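Long-range contacts in isochorismatase hydrolase (Alkaliphilus metalliredigens, PDB 3HB7), which is probably a hydrolase of the isochorismatase family, related to the cysteine hydrolases: residues E[11-16]-E[56-61]; E[37-42]-E[86-91]; E[102-107]-E[135-140]; E[120-125]-E[147-152]; E[127-132]-E[155-160]. All coordinates share one frame; numbering follows the deposited sequence.

Interaction 1: E[11-16]-E[56-61]; sequences LVIDML and VHIQEA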
# COMPACT_ATOMS: atom_id res chain seq x y z
N LEU E 11 -23.46 -38.94 -10.11
CA LEU E 11 -24.24 -38.02 -9.33
C LEU E 11 -24.25 -36.67 -9.98
O LEU E 11 -23.24 -36.09 -10.21
CB LEU E 11 -23.70 -37.93 -7.92
CG LEU E 11 -23.42 -39.28 -7.30
CD1 LEU E 11 -22.78 -39.18 -5.97
CD2 LEU E 11 -24.66 -40.05 -7.21
N VAL E 12 -25.42 -36.17 -10.27
CA VAL E 12 -25.52 -34.92 -10.92
C VAL E 12 -26.00 -33.94 -9.90
O VAL E 12 -27.09 -34.04 -9.42
CB VAL E 12 -26.48 -35.01 -12.09
CG1 VAL E 12 -26.53 -33.75 -12.83
CG2 VAL E 12 -26.07 -36.10 -12.97
N ILE E 13 -25.14 -33.01 -9.57
CA ILE E 13 -25.33 -32.21 -8.40
C ILE E 13 -25.72 -30.79 -8.65
O ILE E 13 -24.97 -30.01 -9.14
CB ILE E 13 -24.07 -32.22 -7.54
CG1 ILE E 13 -23.86 -33.60 -6.95
CG2 ILE E 13 -24.19 -31.25 -6.45
CD1 ILE E 13 -22.47 -33.93 -6.77
N ASP E 14 -26.93 -30.50 -8.29
CA ASP E 14 -27.47 -29.17 -8.25
C ASP E 14 -27.55 -28.39 -9.55
O ASP E 14 -27.49 -27.19 -9.54
CB ASP E 14 -26.75 -28.36 -7.20
CG ASP E 14 -27.20 -28.69 -5.81
OD1 ASP E 14 -28.21 -29.36 -5.65
OD2 ASP E 14 -26.55 -28.25 -4.88
N MSE E 15 -27.77 -29.05 -10.66
CA MSE E 15 -27.94 -28.34 -11.88
C MSE E 15 -29.38 -27.94 -11.90
O MSE E 15 -30.20 -28.59 -12.48
CB MSE E 15 -27.63 -29.24 -13.05
CG MSE E 15 -26.19 -29.75 -13.07
SE MSE E 15 -24.82 -28.46 -13.23
CE MSE E 15 -25.19 -27.90 -14.99
N LEU E 16 -29.66 -26.83 -11.24
CA LEU E 16 -30.98 -26.39 -10.91
C LEU E 16 -31.29 -25.01 -11.45
O LEU E 16 -30.42 -24.29 -11.82
CB LEU E 16 -31.17 -26.37 -9.41
CG LEU E 16 -30.66 -27.53 -8.58
CD1 LEU E 16 -30.94 -27.27 -7.13
CD2 LEU E 16 -31.33 -28.76 -9.01
N VAL E 56 -28.10 -40.47 -10.98
CA VAL E 56 -28.72 -40.00 -9.76
C VAL E 56 -28.72 -38.50 -9.77
O VAL E 56 -27.72 -37.89 -9.95
CB VAL E 56 -27.95 -40.49 -8.56
CG1 VAL E 56 -28.66 -40.20 -7.31
CG2 VAL E 56 -27.68 -41.92 -8.68
N HIS E 57 -29.87 -37.89 -9.57
CA HIS E 57 -29.94 -36.44 -9.60
C HIS E 57 -30.16 -35.88 -8.22
O HIS E 57 -31.06 -36.26 -7.51
CB HIS E 57 -31.07 -35.97 -10.51
CG HIS E 57 -31.12 -36.66 -11.83
ND1 HIS E 57 -30.66 -36.09 -12.98
CD2 HIS E 57 -31.61 -37.87 -12.18
CE1 HIS E 57 -30.82 -36.93 -13.98
NE2 HIS E 57 -31.40 -38.01 -13.52
N ILE E 58 -29.30 -34.96 -7.83
CA ILE E 58 -29.32 -34.43 -6.51
C ILE E 58 -29.65 -32.97 -6.50
O ILE E 58 -28.99 -32.18 -7.13
CB ILE E 58 -28.01 -34.71 -5.84
CG1 ILE E 58 -27.80 -36.20 -5.83
CG2 ILE E 58 -28.03 -34.21 -4.44
CD1 ILE E 58 -26.47 -36.60 -5.56
N GLN E 59 -30.68 -32.62 -5.78
CA GLN E 59 -31.13 -31.26 -5.72
C GLN E 59 -31.22 -30.75 -4.31
O GLN E 59 -31.76 -31.37 -3.45
CB GLN E 59 -32.49 -31.13 -6.39
CG GLN E 59 -33.61 -31.64 -5.57
CD GLN E 59 -34.92 -31.66 -6.28
OE1 GLN E 59 -35.25 -30.74 -6.96
NE2 GLN E 59 -35.64 -32.73 -6.14
N GLU E 60 -30.70 -29.56 -4.11
CA GLU E 60 -30.82 -28.85 -2.86
C GLU E 60 -32.25 -28.45 -2.71
O GLU E 60 -32.83 -27.93 -3.62
CB GLU E 60 -29.94 -27.62 -2.89
CG GLU E 60 -30.08 -26.72 -1.72
CD GLU E 60 -29.05 -25.62 -1.72
OE1 GLU E 60 -29.42 -24.46 -1.81
OE2 GLU E 60 -27.86 -25.91 -1.64
N ALA E 61 -32.81 -28.74 -1.55
CA ALA E 61 -34.19 -28.46 -1.25
C ALA E 61 -34.43 -28.03 0.19
O ALA E 61 -34.91 -28.80 0.96
CB ALA E 61 -35.02 -29.65 -1.58

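Interaction 2: E[37-42]-E[86-91]; sequences DLQKIF and IPELYP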
# COMPACT_ATOMS: atom_id res chain seq x y z
N ASP E 37 -21.52 -30.88 -22.12
CA ASP E 37 -20.83 -32.07 -21.69
C ASP E 37 -21.68 -33.00 -20.85
O ASP E 37 -21.53 -34.19 -20.93
CB ASP E 37 -19.54 -31.73 -20.98
CG ASP E 37 -18.60 -31.00 -21.85
OD1 ASP E 37 -17.69 -31.63 -22.40
OD2 ASP E 37 -18.75 -29.78 -21.98
N LEU E 38 -22.51 -32.45 -19.99
CA LEU E 38 -23.41 -33.29 -19.19
C LEU E 38 -24.48 -33.98 -20.02
O LEU E 38 -24.77 -35.14 -19.83
CB LEU E 38 -23.98 -32.53 -17.98
CG LEU E 38 -23.02 -32.18 -16.83
CD1 LEU E 38 -23.72 -31.81 -15.60
CD2 LEU E 38 -22.12 -33.29 -16.51
N GLN E 39 -25.03 -33.25 -20.97
CA GLN E 39 -26.02 -33.80 -21.87
C GLN E 39 -25.40 -34.92 -22.66
O GLN E 39 -26.01 -35.92 -22.93
CB GLN E 39 -26.54 -32.74 -22.81
CG GLN E 39 -27.54 -31.85 -22.17
CD GLN E 39 -28.04 -30.81 -23.11
OE1 GLN E 39 -27.27 -30.13 -23.76
NE2 GLN E 39 -29.34 -30.68 -23.19
N LYS E 40 -24.15 -34.74 -23.02
CA LYS E 40 -23.50 -35.76 -23.78
C LYS E 40 -23.48 -37.04 -22.95
O LYS E 40 -23.78 -38.10 -23.43
CB LYS E 40 -22.08 -35.30 -24.07
CG LYS E 40 -21.32 -36.18 -24.97
CD LYS E 40 -19.85 -36.19 -24.66
CE LYS E 40 -19.06 -35.23 -25.51
NZ LYS E 40 -17.61 -35.39 -25.30
N ILE E 41 -23.05 -36.93 -21.71
CA ILE E 41 -22.96 -38.08 -20.85
C ILE E 41 -24.35 -38.64 -20.58
O ILE E 41 -24.53 -39.82 -20.50
CB ILE E 41 -22.11 -37.80 -19.60
CG1 ILE E 41 -21.58 -39.09 -19.03
CG2 ILE E 41 -22.90 -37.11 -18.57
CD1 ILE E 41 -20.14 -39.06 -18.74
N PHE E 42 -25.34 -37.78 -20.46
CA PHE E 42 -26.65 -38.27 -20.16
C PHE E 42 -27.07 -39.19 -21.27
O PHE E 42 -27.48 -40.31 -21.05
CB PHE E 42 -27.64 -37.12 -20.15
CG PHE E 42 -27.83 -36.47 -18.81
CD1 PHE E 42 -29.02 -35.88 -18.50
CD2 PHE E 42 -26.84 -36.45 -17.89
CE1 PHE E 42 -29.20 -35.29 -17.30
CE2 PHE E 42 -27.04 -35.85 -16.70
CZ PHE E 42 -28.21 -35.27 -16.41
N ILE E 86 -32.95 -28.03 -14.31
CA ILE E 86 -33.10 -27.34 -15.55
C ILE E 86 -33.49 -28.38 -16.56
O ILE E 86 -33.08 -29.51 -16.48
CB ILE E 86 -31.82 -26.66 -15.94
CG1 ILE E 86 -30.70 -27.66 -15.93
CG2 ILE E 86 -31.53 -25.57 -15.00
CD1 ILE E 86 -29.52 -27.20 -16.62
N PRO E 87 -34.27 -27.97 -17.54
CA PRO E 87 -34.85 -28.87 -18.51
C PRO E 87 -33.79 -29.59 -19.27
O PRO E 87 -33.95 -30.75 -19.55
CB PRO E 87 -35.55 -27.93 -19.45
CG PRO E 87 -35.96 -26.84 -18.59
CD PRO E 87 -34.91 -26.65 -17.58
N GLU E 88 -32.69 -28.93 -19.54
CA GLU E 88 -31.64 -29.50 -20.33
C GLU E 88 -31.12 -30.74 -19.67
O GLU E 88 -30.66 -31.65 -20.33
CB GLU E 88 -30.49 -28.53 -20.48
CG GLU E 88 -30.79 -27.36 -21.35
CD GLU E 88 -31.51 -26.27 -20.64
OE1 GLU E 88 -31.97 -26.47 -19.53
OE2 GLU E 88 -31.62 -25.19 -21.21
N LEU E 89 -31.17 -30.77 -18.35
CA LEU E 89 -30.66 -31.91 -17.63
C LEU E 89 -31.70 -32.62 -16.77
O LEU E 89 -31.35 -33.28 -15.84
CB LEU E 89 -29.44 -31.53 -16.83
CG LEU E 89 -28.27 -31.04 -17.67
CD1 LEU E 89 -27.20 -30.57 -16.77
CD2 LEU E 89 -27.76 -32.14 -18.53
N TYR E 90 -32.96 -32.51 -17.13
CA TYR E 90 -34.02 -33.12 -16.36
C TYR E 90 -33.95 -34.63 -16.31
O TYR E 90 -33.55 -35.28 -17.24
CB TYR E 90 -35.35 -32.71 -16.92
CG TYR E 90 -36.36 -32.46 -15.88
CD1 TYR E 90 -37.35 -33.37 -15.62
CD2 TYR E 90 -36.34 -31.31 -15.16
CE1 TYR E 90 -38.26 -33.13 -14.67
CE2 TYR E 90 -37.25 -31.07 -14.22
CZ TYR E 90 -38.20 -31.97 -13.98
OH TYR E 90 -39.12 -31.68 -13.02
N PRO E 91 -34.35 -35.17 -15.18
CA PRO E 91 -34.28 -36.59 -14.94
C PRO E 91 -35.29 -37.33 -15.76
O PRO E 91 -36.33 -36.82 -16.07
CB PRO E 91 -34.67 -36.70 -13.47
CG PRO E 91 -34.53 -35.41 -12.95
CD PRO E 91 -34.87 -34.48 -14.01

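Interaction 3: E[102-107]-E[135-140]; sequences RHSGFA and RSTATD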
# COMPACT_ATOMS: atom_id res chain seq x y z
N ARG E 102 -28.25 -29.82 2.97
CA ARG E 102 -26.91 -29.42 3.38
C ARG E 102 -25.96 -29.68 2.23
O ARG E 102 -26.39 -30.01 1.17
CB ARG E 102 -26.43 -30.13 4.65
CG ARG E 102 -27.11 -29.70 5.92
CD ARG E 102 -26.86 -28.27 6.25
NE ARG E 102 -27.52 -27.85 7.47
CZ ARG E 102 -28.74 -27.39 7.53
NH1 ARG E 102 -29.46 -27.27 6.44
NH2 ARG E 102 -29.24 -27.06 8.68
N HIS E 103 -24.68 -29.47 2.41
CA HIS E 103 -23.80 -29.53 1.27
C HIS E 103 -23.68 -30.86 0.57
O HIS E 103 -23.82 -30.94 -0.60
CB HIS E 103 -22.42 -29.07 1.67
CG HIS E 103 -22.34 -27.61 1.97
ND1 HIS E 103 -21.30 -27.06 2.67
CD2 HIS E 103 -23.16 -26.59 1.68
CE1 HIS E 103 -21.49 -25.77 2.79
NE2 HIS E 103 -22.61 -25.46 2.19
N SER E 104 -23.42 -31.90 1.32
CA SER E 104 -23.24 -33.22 0.78
C SER E 104 -24.51 -33.86 0.28
O SER E 104 -25.56 -33.74 0.85
CB SER E 104 -22.62 -34.10 1.83
OG SER E 104 -22.15 -35.29 1.33
N GLY E 105 -24.36 -34.59 -0.79
CA GLY E 105 -25.38 -35.45 -1.31
C GLY E 105 -25.74 -36.52 -0.32
O GLY E 105 -26.82 -36.97 -0.31
N PHE E 106 -24.80 -36.95 0.49
CA PHE E 106 -25.02 -37.97 1.47
C PHE E 106 -25.59 -37.51 2.79
O PHE E 106 -26.01 -38.30 3.56
CB PHE E 106 -23.71 -38.68 1.76
CG PHE E 106 -23.20 -39.52 0.65
CD1 PHE E 106 -23.45 -40.85 0.63
CD2 PHE E 106 -22.40 -38.99 -0.33
CE1 PHE E 106 -22.98 -41.61 -0.35
CE2 PHE E 106 -21.93 -39.76 -1.30
CZ PHE E 106 -22.20 -41.07 -1.32
N ALA E 107 -25.58 -36.23 3.08
CA ALA E 107 -25.83 -35.81 4.43
C ALA E 107 -27.32 -35.77 4.71
O ALA E 107 -28.04 -35.03 4.13
CB ALA E 107 -25.22 -34.49 4.66
N ARG E 135 -17.39 -31.21 -3.96
CA ARG E 135 -16.32 -31.71 -3.15
C ARG E 135 -16.82 -32.42 -1.92
O ARG E 135 -16.25 -33.40 -1.52
CB ARG E 135 -15.34 -30.60 -2.79
CG ARG E 135 -15.01 -30.50 -1.34
CD ARG E 135 -13.92 -31.42 -0.93
NE ARG E 135 -12.67 -30.73 -0.91
CZ ARG E 135 -11.67 -30.98 -0.08
NH1 ARG E 135 -11.75 -31.93 0.82
NH2 ARG E 135 -10.59 -30.27 -0.18
N SER E 136 -17.88 -31.91 -1.33
CA SER E 136 -18.46 -32.51 -0.15
C SER E 136 -19.00 -33.89 -0.38
O SER E 136 -18.83 -34.76 0.42
CB SER E 136 -19.60 -31.65 0.34
OG SER E 136 -19.12 -30.56 1.04
N THR E 137 -19.68 -34.06 -1.49
CA THR E 137 -20.22 -35.33 -1.88
C THR E 137 -19.13 -36.35 -2.15
O THR E 137 -19.26 -37.47 -1.79
CB THR E 137 -21.15 -35.18 -3.04
OG1 THR E 137 -22.03 -34.11 -2.77
CG2 THR E 137 -21.95 -36.37 -3.20
N ALA E 138 -18.04 -35.91 -2.75
CA ALA E 138 -16.88 -36.74 -2.95
C ALA E 138 -16.24 -37.20 -1.67
O ALA E 138 -15.84 -38.32 -1.58
CB ALA E 138 -15.88 -36.03 -3.77
N THR E 139 -16.11 -36.34 -0.70
CA THR E 139 -15.56 -36.71 0.57
C THR E 139 -16.42 -37.74 1.28
O THR E 139 -15.93 -38.63 1.88
CB THR E 139 -15.42 -35.50 1.47
OG1 THR E 139 -14.57 -34.55 0.85
CG2 THR E 139 -14.83 -35.86 2.77
N ASP E 140 -17.71 -37.56 1.22
CA ASP E 140 -18.62 -38.50 1.82
C ASP E 140 -18.60 -39.87 1.17
O ASP E 140 -18.72 -40.84 1.82
CB ASP E 140 -20.03 -37.93 1.89
CG ASP E 140 -20.18 -36.93 2.99
OD1 ASP E 140 -19.21 -36.60 3.65
OD2 ASP E 140 -21.28 -36.47 3.20

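Interaction 4: E[120-125]-E[147-152]; sequences IDTVVL and KVITLS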
# COMPACT_ATOMS: atom_id res chain seq x y z
N ILE E 120 -23.50 -50.70 -6.16
CA ILE E 120 -22.63 -49.77 -6.84
C ILE E 120 -21.36 -49.56 -6.10
O ILE E 120 -21.36 -49.37 -4.91
CB ILE E 120 -23.32 -48.49 -6.98
CG1 ILE E 120 -24.53 -48.71 -7.86
CG2 ILE E 120 -22.41 -47.50 -7.59
CD1 ILE E 120 -24.93 -47.56 -8.59
N ASP E 121 -20.25 -49.66 -6.80
CA ASP E 121 -18.96 -49.49 -6.18
C ASP E 121 -18.24 -48.19 -6.49
O ASP E 121 -17.22 -47.91 -5.93
CB ASP E 121 -18.05 -50.70 -6.42
CG ASP E 121 -17.66 -50.88 -7.87
OD1 ASP E 121 -17.31 -52.00 -8.23
OD2 ASP E 121 -17.68 -49.93 -8.64
N THR E 122 -18.76 -47.43 -7.42
CA THR E 122 -18.08 -46.25 -7.83
C THR E 122 -19.03 -45.12 -8.04
O THR E 122 -20.04 -45.28 -8.65
CB THR E 122 -17.32 -46.50 -9.13
OG1 THR E 122 -16.21 -47.33 -8.84
CG2 THR E 122 -16.82 -45.24 -9.72
N VAL E 123 -18.68 -43.95 -7.56
CA VAL E 123 -19.49 -42.80 -7.83
C VAL E 123 -18.69 -41.81 -8.63
O VAL E 123 -17.54 -41.65 -8.40
CB VAL E 123 -20.03 -42.14 -6.54
CG1 VAL E 123 -20.45 -43.18 -5.57
CG2 VAL E 123 -19.03 -41.26 -5.93
N VAL E 124 -19.33 -41.19 -9.59
CA VAL E 124 -18.65 -40.21 -10.39
C VAL E 124 -19.36 -38.88 -10.37
O VAL E 124 -20.55 -38.81 -10.46
CB VAL E 124 -18.36 -40.72 -11.83
CG1 VAL E 124 -18.46 -42.21 -11.93
CG2 VAL E 124 -19.22 -40.06 -12.83
N LEU E 125 -18.61 -37.80 -10.25
CA LEU E 125 -19.15 -36.53 -9.85
C LEU E 125 -19.32 -35.52 -10.94
O LEU E 125 -18.41 -35.27 -11.69
CB LEU E 125 -18.28 -35.90 -8.78
CG LEU E 125 -18.41 -36.41 -7.37
CD1 LEU E 125 -19.82 -36.47 -7.06
CD2 LEU E 125 -17.82 -37.74 -7.25
N LYS E 147 -15.53 -45.81 -4.49
CA LYS E 147 -14.47 -45.33 -5.33
C LYS E 147 -15.01 -44.12 -5.98
O LYS E 147 -16.14 -44.11 -6.35
CB LYS E 147 -14.13 -46.36 -6.38
CG LYS E 147 -13.06 -47.30 -5.97
CD LYS E 147 -13.30 -48.65 -6.53
CE LYS E 147 -12.81 -48.73 -7.93
NZ LYS E 147 -12.42 -50.10 -8.29
N VAL E 148 -14.21 -43.08 -6.12
CA VAL E 148 -14.69 -41.80 -6.59
C VAL E 148 -14.00 -41.30 -7.83
O VAL E 148 -12.82 -41.27 -7.91
CB VAL E 148 -14.54 -40.73 -5.50
CG1 VAL E 148 -15.26 -39.51 -5.85
CG2 VAL E 148 -15.00 -41.25 -4.19
N ILE E 149 -14.78 -40.86 -8.79
CA ILE E 149 -14.27 -40.27 -9.99
C ILE E 149 -14.84 -38.88 -10.13
O ILE E 149 -16.00 -38.67 -9.90
CB ILE E 149 -14.62 -41.11 -11.22
CG1 ILE E 149 -13.69 -42.29 -11.33
CG2 ILE E 149 -14.45 -40.37 -12.47
CD1 ILE E 149 -14.24 -43.37 -12.13
N THR E 150 -14.01 -37.93 -10.51
CA THR E 150 -14.44 -36.57 -10.70
C THR E 150 -14.24 -36.18 -12.14
O THR E 150 -13.17 -36.29 -12.65
CB THR E 150 -13.60 -35.59 -9.90
OG1 THR E 150 -13.42 -36.05 -8.58
CG2 THR E 150 -14.25 -34.28 -9.87
N LEU E 151 -15.27 -35.66 -12.76
CA LEU E 151 -15.19 -35.32 -14.15
C LEU E 151 -14.85 -33.87 -14.31
O LEU E 151 -15.67 -33.02 -14.08
CB LEU E 151 -16.52 -35.59 -14.81
CG LEU E 151 -16.72 -36.87 -15.58
CD1 LEU E 151 -15.89 -37.95 -15.06
CD2 LEU E 151 -18.15 -37.25 -15.55
N SER E 152 -13.64 -33.61 -14.77
CA SER E 152 -13.08 -32.28 -14.83
C SER E 152 -13.84 -31.34 -15.72
O SER E 152 -14.02 -30.22 -15.39
CB SER E 152 -11.62 -32.32 -15.24
OG SER E 152 -11.38 -33.14 -16.35

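Interaction 5: E[127-132]-E[155-160]; sequences GVWTNV and TASKTE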
# COMPACT_ATOMS: atom_id res chain seq x y z
N GLY E 127 -21.58 -31.67 -11.94
CA GLY E 127 -22.29 -30.59 -11.34
C GLY E 127 -21.43 -29.54 -10.73
O GLY E 127 -20.28 -29.39 -11.04
N VAL E 128 -22.03 -28.83 -9.81
CA VAL E 128 -21.60 -27.57 -9.33
C VAL E 128 -21.87 -27.45 -7.82
O VAL E 128 -22.83 -27.99 -7.36
CB VAL E 128 -22.44 -26.58 -10.12
CG1 VAL E 128 -23.32 -25.79 -9.29
CG2 VAL E 128 -21.62 -25.80 -11.04
N TRP E 129 -21.09 -26.70 -7.06
CA TRP E 129 -19.80 -26.16 -7.40
C TRP E 129 -18.74 -27.15 -7.10
O TRP E 129 -18.84 -27.89 -6.16
CB TRP E 129 -19.44 -24.94 -6.57
CG TRP E 129 -20.39 -23.85 -6.50
CD1 TRP E 129 -21.63 -23.83 -6.96
CD2 TRP E 129 -20.15 -22.59 -5.92
NE1 TRP E 129 -22.20 -22.64 -6.71
CE2 TRP E 129 -21.30 -21.85 -6.07
CE3 TRP E 129 -19.07 -22.01 -5.27
CZ2 TRP E 129 -21.42 -20.58 -5.59
CZ3 TRP E 129 -19.19 -20.77 -4.81
CH2 TRP E 129 -20.34 -20.06 -4.97
N THR E 130 -17.67 -27.08 -7.84
CA THR E 130 -16.62 -28.05 -7.76
C THR E 130 -16.04 -28.08 -6.39
O THR E 130 -15.77 -29.14 -5.87
CB THR E 130 -15.50 -27.66 -8.72
OG1 THR E 130 -16.03 -27.48 -10.01
CG2 THR E 130 -14.47 -28.72 -8.78
N ASN E 131 -15.83 -26.92 -5.80
CA ASN E 131 -15.17 -26.82 -4.53
C ASN E 131 -16.11 -26.83 -3.35
O ASN E 131 -15.67 -26.80 -2.25
CB ASN E 131 -14.25 -25.60 -4.49
CG ASN E 131 -14.95 -24.33 -4.76
OD1 ASN E 131 -14.80 -23.39 -4.04
ND2 ASN E 131 -15.76 -24.32 -5.78
N VAL E 132 -17.39 -26.86 -3.60
CA VAL E 132 -18.34 -26.88 -2.52
C VAL E 132 -19.11 -28.16 -2.43
O VAL E 132 -18.63 -29.12 -1.91
CB VAL E 132 -19.28 -25.73 -2.63
CG1 VAL E 132 -20.17 -25.67 -1.44
CG2 VAL E 132 -18.51 -24.47 -2.75
N THR E 155 -17.62 -30.72 -14.16
CA THR E 155 -17.87 -29.95 -12.96
C THR E 155 -17.49 -28.51 -13.17
O THR E 155 -16.68 -28.20 -14.00
CB THR E 155 -17.08 -30.49 -11.79
OG1 THR E 155 -15.75 -30.75 -12.19
CG2 THR E 155 -17.66 -31.76 -11.31
N ALA E 156 -18.11 -27.63 -12.43
CA ALA E 156 -17.89 -26.23 -12.60
C ALA E 156 -18.03 -25.55 -11.27
O ALA E 156 -18.51 -26.13 -10.35
CB ALA E 156 -18.86 -25.68 -13.57
N SER E 157 -17.65 -24.30 -11.21
CA SER E 157 -17.78 -23.50 -10.03
C SER E 157 -18.02 -22.08 -10.42
O SER E 157 -18.05 -21.77 -11.56
CB SER E 157 -16.56 -23.59 -9.14
OG SER E 157 -16.88 -23.09 -7.87
N LYS E 158 -18.16 -21.23 -9.43
CA LYS E 158 -18.44 -19.83 -9.62
C LYS E 158 -17.34 -19.14 -10.39
O LYS E 158 -17.61 -18.27 -11.18
CB LYS E 158 -18.61 -19.18 -8.27
CG LYS E 158 -19.28 -17.87 -8.29
CD LYS E 158 -19.29 -17.27 -6.91
CE LYS E 158 -20.23 -16.11 -6.83
NZ LYS E 158 -21.51 -16.41 -6.13
N THR E 159 -16.11 -19.53 -10.17
CA THR E 159 -15.02 -18.98 -10.93
C THR E 159 -14.09 -20.08 -11.37
O THR E 159 -14.05 -21.12 -10.77
CB THR E 159 -14.22 -17.98 -10.14
OG1 THR E 159 -13.47 -18.65 -9.13
CG2 THR E 159 -15.11 -17.03 -9.48
N GLU E 160 -13.34 -19.83 -12.41
CA GLU E 160 -12.41 -20.79 -12.94
C GLU E 160 -11.34 -21.11 -11.93
O GLU E 160 -10.82 -22.21 -11.89
CB GLU E 160 -11.82 -20.31 -14.26
CG GLU E 160 -12.26 -21.12 -15.49
CD GLU E 160 -11.96 -20.43 -16.83
OE1 GLU E 160 -10.77 -20.21 -17.14
OE2 GLU E 160 -12.89 -20.12 -17.57

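Interaction 1: E[11-16]-E[56-61]
Val56 O is held from two positions on one strand: Val12 N donates to it at 2.9 Å, nearly head-on, and Leu11 CA turns its hydrogen toward Val56 O from 3.5 Å. This is one rung of the parallel ladder between strands 8-13 and 53-60, neighbours in the six-stranded sheet of the isochorismatase fold. Ile58 N then bonds to Val12 O, and Asp14 N to Ile58 O. On the face carrying Leu11 and Val56, these two side chains lie abreast, with Leu11 CD2 3.6 Å from Val56 CB; Ile58 CD1 meets Leu11 CB at 3.9 Å. Asp14 OD2 forms a salt bridge with Lys100, and the side chain also touches Cys133, a grouping consistent with the Asp-Lys-Cys triad of cysteine hydrolases in this family. The carboxylate planes of Asp14 and Glu60 stand 85° apart. Chi1 of -77° sets Asp14 CG beside the backbone N; from there OD1 accepts Glu60 N at 2.9 Å on its syn side, 24° out of the carboxylate plane.

Interaction 2: E[37-42]-E[86-91]
Glu88, in the short 3-10 turn 87-88, makes the first touch on helix 35-47. Its carbonyl O takes a weak bond from Gln39 NE2 at 3.3 Å, with an N-H...O angle of 142°. The Gln39 chain is extended beyond CG and its CG also packs on the next residue, Leu89. That leucine meets all three of Leu38, Gln39 and Phe42. Its CG is anti to the carbonyl carbon (chi1 -61°), and the two methyls beyond it divide the work. Leu89 CD2 sits over one face of the Phe42 ring in a CH-pi contact, 3.9 Å from the ring centroid and 18° off the normal, offset toward the rim; it also meets Leu38 CB at 3.8 Å. Leu89 CD1 meets Leu38 CD1 at 3.9 Å, and packs on Met15 as well. In this three-layer alpha/beta fold helix 35-47 connects strands 8-13 and 53-60, and Leu89 packs the loop before strand 96-100 against it; Phe42 itself rests on Leu55 of strand 53-60. The backbone of Leu89 meets the same ring differently: its O lies in the ring plane at the edge, 3.3 Å from Phe42 CE1. At Tyr90 the side chain points away from the helix and its OH bonds to Asp84, but its O accepts from Arg46 NH2 further along helix 35-47.

Interaction 3: E[102-107]-E[135-140]
The Phe106 ring has the backbone of Asp140 over one face, with Asp140 C offset toward the rim, while Asp140 CB comes to 3.4 Å from Phe106 CD2. Ring and carboxylate are turned 70° apart, the two side chains running antiparallel to one another. The backbone N of Phe106 closes an ST turn, donating to Ser104 OG at 3.2 Å, in the loop that follows strand 96-100 and packs on helix 133-143. Leu111 and Leu115 of helix 111-117 also touch the phenyl group. Ser104 OG, anti to its backbone N (chi1 -167°), is directed at Asp140 OD2; the modelled separation of 2.4 Å is too short to be trusted in detail. On the helix's first turns, Thr137 OG1 serves both sides, bonding to Cys133 O within the helix and accepting from the loop. A bound sodium ion lies about 4 Å from the Ser136 side chain. The loop's donor is Gly105 N, 3.1 Å from Thr137 OG1 at an angle of 161°.

Interaction 4: E[120-125]-E[147-152]
Val124 and Ile149 run abreast in the same direction, their CB atoms 3.8 Å apart. Val123 and Val148 repeat this parallel pairing on the opposite face, at the longer distance of 4.2 Å between Val123 CG2 and Val148 CG1. Leu125 instead slants over Val148: its CD2 presses to 3.4 Å from Val148 CG1, closer than carbon atoms usually pack, and lies 3.3 Å from Ile149 O. Lys147 CB lies 3.4 Å from Thr122 OG1, and the chain beyond it bends at chi2 and chi3; the hydroxyl donates to Asp121 OD2 from above the carboxylate plane. Between the side chains run parallel-sheet bonds, among them Val123 N to Lys147 O at 2.8 Å, with a weak last one from Leu151 N to Leu125 O. Helix 133-143 connects these two strands in a beta-alpha-beta unit, and its Ala138 and Ala141 touch Val148. The chemistry is therefore split: backbone bonds fix the register and branched apolar side chains pack on both faces, while Thr150 finds its polar partner in Thr174.

Interaction 5: E[127-132]-E[155-160]
Trp129 lies alongside Lys158, whose CB stands over the six-membered ring, 3.9 Å from its centroid and 15° off the normal, a CH-pi contact offset toward the rim. Lys158 CD follows the same ring to 3.6 Å from Trp129 CH2. The tryptophan opens a type I turn, residues 129-132, that leads into helix 133-143, and the peptide bond before it is cis. Isochorismatase-like cysteine hydrolases characteristically have a non-proline cis peptide close to the nucleophile, so this loop probably borders the active site. Ahead of the turn, Gly127 pairs with Thr155 in a short parallel bridge: Ala156 N donates to Gly127 O at 3.1 Å, tilted 29° from the carbonyl plane. Val128 CG2 packs on Ala156 CB at 3.7 Å. Ala156 O receives a weak bond from Thr130 N at 2.8 Å, and Trp129 CA approaches Ala156 O at 3.2 Å. Met162 of helix 160-170 touches Trp129, Asn131 and Ser157 together. Asn131 holds CG between its backbone N and carbonyl carbon (chi1 58°), and its ND2 makes a weak, bent bond to Ser157 OG at 2.7 Å.

In the fold
Interactions 1 and 4 are two pairings in one parallel sheet, their centres about 15 Å apart, joined where strands 8-13 and 122-126 run next to each other. Interactions 1 and 2 interleave along the chain and close before 3, 4 and 5, which interleave with one another; helix 133-143, which enters interaction 3, links the strands of interaction 4. Interactions 2 and 3 lie on opposite sides of the chain's centre, about 21 Å apart between centres. Interaction 5 comes just past the ends of the central strands, where Ile13 O probably accepts from Val128 N. The sheet thus brings the ends of strands 8-13 and 122-126 together with the start of helix 133-143, where the family's catalytic groups would be expected.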